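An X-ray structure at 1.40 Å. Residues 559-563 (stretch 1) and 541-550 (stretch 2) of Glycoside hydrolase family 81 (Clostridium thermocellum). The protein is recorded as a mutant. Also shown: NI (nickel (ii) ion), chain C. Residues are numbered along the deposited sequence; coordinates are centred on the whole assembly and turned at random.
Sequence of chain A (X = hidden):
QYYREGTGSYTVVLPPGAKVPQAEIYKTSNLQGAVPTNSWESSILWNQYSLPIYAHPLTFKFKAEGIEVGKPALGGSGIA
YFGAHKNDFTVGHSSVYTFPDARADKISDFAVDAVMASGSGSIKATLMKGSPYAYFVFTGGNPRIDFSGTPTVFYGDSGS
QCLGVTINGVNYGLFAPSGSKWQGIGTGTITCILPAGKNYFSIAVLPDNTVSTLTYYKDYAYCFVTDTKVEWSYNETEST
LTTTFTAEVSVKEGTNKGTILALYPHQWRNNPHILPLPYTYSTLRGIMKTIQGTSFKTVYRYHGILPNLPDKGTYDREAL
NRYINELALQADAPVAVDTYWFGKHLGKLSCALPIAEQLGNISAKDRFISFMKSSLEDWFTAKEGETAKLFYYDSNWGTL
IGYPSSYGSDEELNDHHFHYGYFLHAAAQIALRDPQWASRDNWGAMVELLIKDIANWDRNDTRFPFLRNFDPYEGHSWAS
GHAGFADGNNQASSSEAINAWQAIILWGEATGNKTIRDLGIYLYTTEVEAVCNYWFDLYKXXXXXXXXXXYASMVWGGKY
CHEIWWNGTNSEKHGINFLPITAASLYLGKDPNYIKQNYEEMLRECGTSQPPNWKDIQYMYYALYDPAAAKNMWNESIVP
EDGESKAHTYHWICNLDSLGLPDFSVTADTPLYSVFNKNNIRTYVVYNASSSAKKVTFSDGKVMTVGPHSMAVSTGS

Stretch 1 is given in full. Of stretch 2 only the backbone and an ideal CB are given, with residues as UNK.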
# COMPACT_ATOMS: atom_id res chain seq x y z
N LYS A 559 12.97 6.13 6.09
CA LYS A 559 13.90 5.07 6.51
C LYS A 559 13.26 3.73 6.21
O LYS A 559 12.07 3.64 5.92
CB LYS A 559 14.25 5.16 7.98
CG LYS A 559 13.12 4.81 8.95
CD LYS A 559 13.63 4.80 10.37
CE LYS A 559 12.53 4.47 11.36
NZ LYS A 559 13.05 4.52 12.76
N TYR A 560 14.05 2.67 6.32
CA TYR A 560 13.49 1.33 6.48
C TYR A 560 14.31 0.65 7.54
O TYR A 560 15.45 1.01 7.78
CB TYR A 560 13.46 0.52 5.19
CG TYR A 560 14.75 0.41 4.43
CD1 TYR A 560 15.67 -0.59 4.73
CD2 TYR A 560 15.06 1.32 3.41
CE1 TYR A 560 16.87 -0.69 4.03
CE2 TYR A 560 16.23 1.22 2.69
CZ TYR A 560 17.15 0.24 3.00
OH TYR A 560 18.33 0.16 2.27
N CYS A 561 13.70 -0.32 8.21
CA CYS A 561 14.39 -0.91 9.35
C CYS A 561 13.87 -2.29 9.69
O CYS A 561 12.87 -2.75 9.16
CB CYS A 561 14.26 0.00 10.56
SG CYS A 561 12.55 0.21 11.10
N HIS A 562 14.62 -2.93 10.57
CA HIS A 562 14.37 -4.29 11.07
C HIS A 562 13.88 -4.19 12.52
O HIS A 562 14.40 -4.85 13.43
CB HIS A 562 15.66 -5.06 10.92
CG HIS A 562 15.55 -6.55 11.11
ND1 HIS A 562 15.64 -7.15 12.35
CD2 HIS A 562 15.51 -7.54 10.21
CE1 HIS A 562 15.61 -8.47 12.20
NE2 HIS A 562 15.56 -8.73 10.91
N GLU A 563 12.85 -3.37 12.70
CA GLU A 563 12.20 -3.12 13.99
C GLU A 563 10.71 -3.30 13.86
O GLU A 563 10.16 -3.19 12.76
CB GLU A 563 12.52 -1.70 14.49
CG GLU A 563 13.99 -1.43 14.70
CD GLU A 563 14.29 -0.03 15.20
OE1 GLU A 563 13.75 0.94 14.64
OE2 GLU A 563 15.09 0.09 16.14
N UNK A 541 19.09 -5.65 -4.86
CA UNK A 541 19.58 -4.36 -5.35
C UNK A 541 18.90 -3.14 -4.76
O UNK A 541 19.18 -2.03 -5.18
CB UNK A 541 19.43 -4.31 -6.87
N UNK A 542 18.03 -3.32 -3.77
CA UNK A 542 17.35 -2.22 -3.09
C UNK A 542 18.11 -1.81 -1.83
O UNK A 542 18.42 -0.64 -1.64
CB UNK A 542 15.91 -2.62 -2.74
N UNK A 543 18.38 -2.77 -0.94
CA UNK A 543 18.94 -2.47 0.37
C UNK A 543 20.41 -2.10 0.25
O UNK A 543 21.14 -2.67 -0.55
CB UNK A 543 18.77 -3.66 1.32
N UNK A 544 20.81 -1.12 1.05
CA UNK A 544 22.21 -0.71 1.13
C UNK A 544 23.10 -1.86 1.62
O UNK A 544 22.68 -2.62 2.48
CB UNK A 544 22.35 0.50 2.06
N UNK A 545 24.34 -1.96 1.10
CA UNK A 545 25.25 -2.93 1.68
C UNK A 545 25.49 -2.75 3.19
O UNK A 545 25.84 -3.71 3.87
CB UNK A 545 26.59 -2.86 0.94
N UNK A 546 25.31 -1.53 3.70
CA UNK A 546 25.49 -1.24 5.11
C UNK A 546 24.30 -1.67 5.96
O UNK A 546 24.43 -1.72 7.17
CB UNK A 546 25.74 0.26 5.30
N UNK A 547 23.15 -1.94 5.35
CA UNK A 547 21.99 -2.45 6.07
C UNK A 547 22.27 -3.92 6.38
O UNK A 547 22.68 -4.69 5.51
CB UNK A 547 20.70 -2.28 5.26
N UNK A 548 22.07 -4.30 7.63
CA UNK A 548 22.54 -5.59 8.12
C UNK A 548 21.60 -6.79 8.01
O UNK A 548 21.76 -7.76 8.75
CB UNK A 548 22.92 -5.42 9.59
N UNK A 549 20.64 -6.74 7.11
CA UNK A 549 19.58 -7.75 7.03
C UNK A 549 19.17 -7.94 5.58
O UNK A 549 19.33 -7.02 4.76
CB UNK A 549 18.37 -7.35 7.88
N UNK A 550 18.53 -9.07 5.30
CA UNK A 550 17.93 -9.40 4.01
C UNK A 550 16.42 -9.11 3.92
O UNK A 550 15.77 -9.49 2.96
CB UNK A 550 18.18 -10.88 3.71
NI NI C . 15.99 -10.64 10.23

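At position 541 no atom of stretch 1 lies within 5.5 Å of the ideal CB, so almost any residue would serve; it is Asp 541, whose carboxylate is hydrogen-bonded elsewhere in the structure. At 542 CA-to-CB points sideways and many side chains would again fit. The residue is Ile 542, its end leading away; a water donates a hydrogen bond to Ile 542 O (water O to Ile 542 O, 2.7 Å) and accepts one from Tyr 560 OH (Tyr 560 OH to water O, 2.7 Å).

At position 543 CA-to-CB points sideways, and the ideal CB lies 4.0 Å from Tyr 560 OH. An aliphatic or aromatic side chain could pack against the tyrosine ring. Phe 543 does so, though with little overlap, with chi1 in m: its CE1 sits over one face of the Tyr 560 ring, and Phe 543 CD1 approaches Tyr 560 CE1 to 3.7 Å. The planes are near parallel (27°) but slid apart.

Position 544 offers its backbone first: its N donates to Tyr 560 OH at 3.0 Å and 161°, a bond open to any residue except proline. CA-to-CB points sideways, the ideal CB being 4.0 Å from Tyr 560 OH; the position opens a type I turn, where Ser, Asp, Asn or Thr are common. It is Ser 544, whose hydroxyl donates to the side chain at 546.

Position 545, with phi -57°, is out of reach and suits proline among others; it is Pro 545. Position 546, equally remote, accepts many small or polar residues; Ser 546 receives the bond (Ser 544 OG to Ser 546 OG, 2.8 Å).

At position 547, whose N closes the turn by donating to Ser 544 O (3.0 Å), CA-to-CB points toward stretch 1, the ideal CB 4.3 Å from Tyr 560 CE1. A large apolar or aromatic side chain is favoured. Tyr 547, chi1 t, presents its ring face to the edge of Tyr 560 (planes at 78°, Tyr 547 CG to Tyr 560 CE1 3.8 Å), and its OH reaches to 3.4 Å from His 562 CB.

Position 548 points sideways with room for a CB and ordinary backbone angles (-90/23), so glycine is not required, yet Gly 548 is found.

At position 549 CA-to-CB points toward stretch 1, the ideal CB 3.7 Å from His 562 CD2. A flat ring could lie on the imidazole; His, Phe, Tyr or Trp are plausible. His 549 stacks face to face on His 562, ring centroids 3.8 Å apart and planes at 16°, while His 562 NE2 binds NI at 2.1 Å.

Position 550 points away, leaving wide choice; Asn 550 makes no contact with stretch 1.

Stretch 2, residues 541-550: DIFSPSYGHN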
# COMPACT_ATOMS: atom_id res chain seq x y z
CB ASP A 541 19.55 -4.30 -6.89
CG ASP A 541 18.17 -4.43 -7.47
OD1 ASP A 541 17.18 -4.50 -6.72
OD2 ASP A 541 18.08 -4.48 -8.72
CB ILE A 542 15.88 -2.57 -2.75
CG1 ILE A 542 15.11 -3.02 -4.01
CG2 ILE A 542 15.22 -1.39 -2.04
CD1 ILE A 542 14.93 -1.95 -5.06
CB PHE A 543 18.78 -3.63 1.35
CG PHE A 543 17.35 -4.02 1.65
CD1 PHE A 543 16.26 -3.19 1.36
CD2 PHE A 543 17.09 -5.24 2.25
CE1 PHE A 543 14.96 -3.58 1.65
CE2 PHE A 543 15.80 -5.62 2.56
CZ PHE A 543 14.73 -4.80 2.23
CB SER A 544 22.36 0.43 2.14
OG SER A 544 23.74 0.76 2.32
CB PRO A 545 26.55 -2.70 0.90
CG PRO A 545 26.12 -2.13 -0.39
CD PRO A 545 24.90 -1.31 -0.10
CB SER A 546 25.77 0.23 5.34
OG SER A 546 24.66 1.01 5.00
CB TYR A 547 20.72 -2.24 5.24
CG TYR A 547 19.46 -2.77 5.89
CD1 TYR A 547 18.97 -2.19 7.03
CD2 TYR A 547 18.75 -3.82 5.33
CE1 TYR A 547 17.81 -2.64 7.63
CE2 TYR A 547 17.59 -4.30 5.92
CZ TYR A 547 17.12 -3.71 7.06
OH TYR A 547 16.00 -4.15 7.69
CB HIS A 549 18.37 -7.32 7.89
CG HIS A 549 18.74 -6.90 9.28
ND1 HIS A 549 18.83 -7.81 10.31
CD2 HIS A 549 19.14 -5.71 9.79
CE1 HIS A 549 19.23 -7.19 11.40
NE2 HIS A 549 19.43 -5.92 11.11
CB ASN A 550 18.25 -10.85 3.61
CG ASN A 550 17.55 -11.89 4.49
OD1 ASN A 550 16.54 -11.64 5.15
ND2 ASN A 550 18.16 -13.08 4.55
O HOH W 1 18.11 1.57 -0.06
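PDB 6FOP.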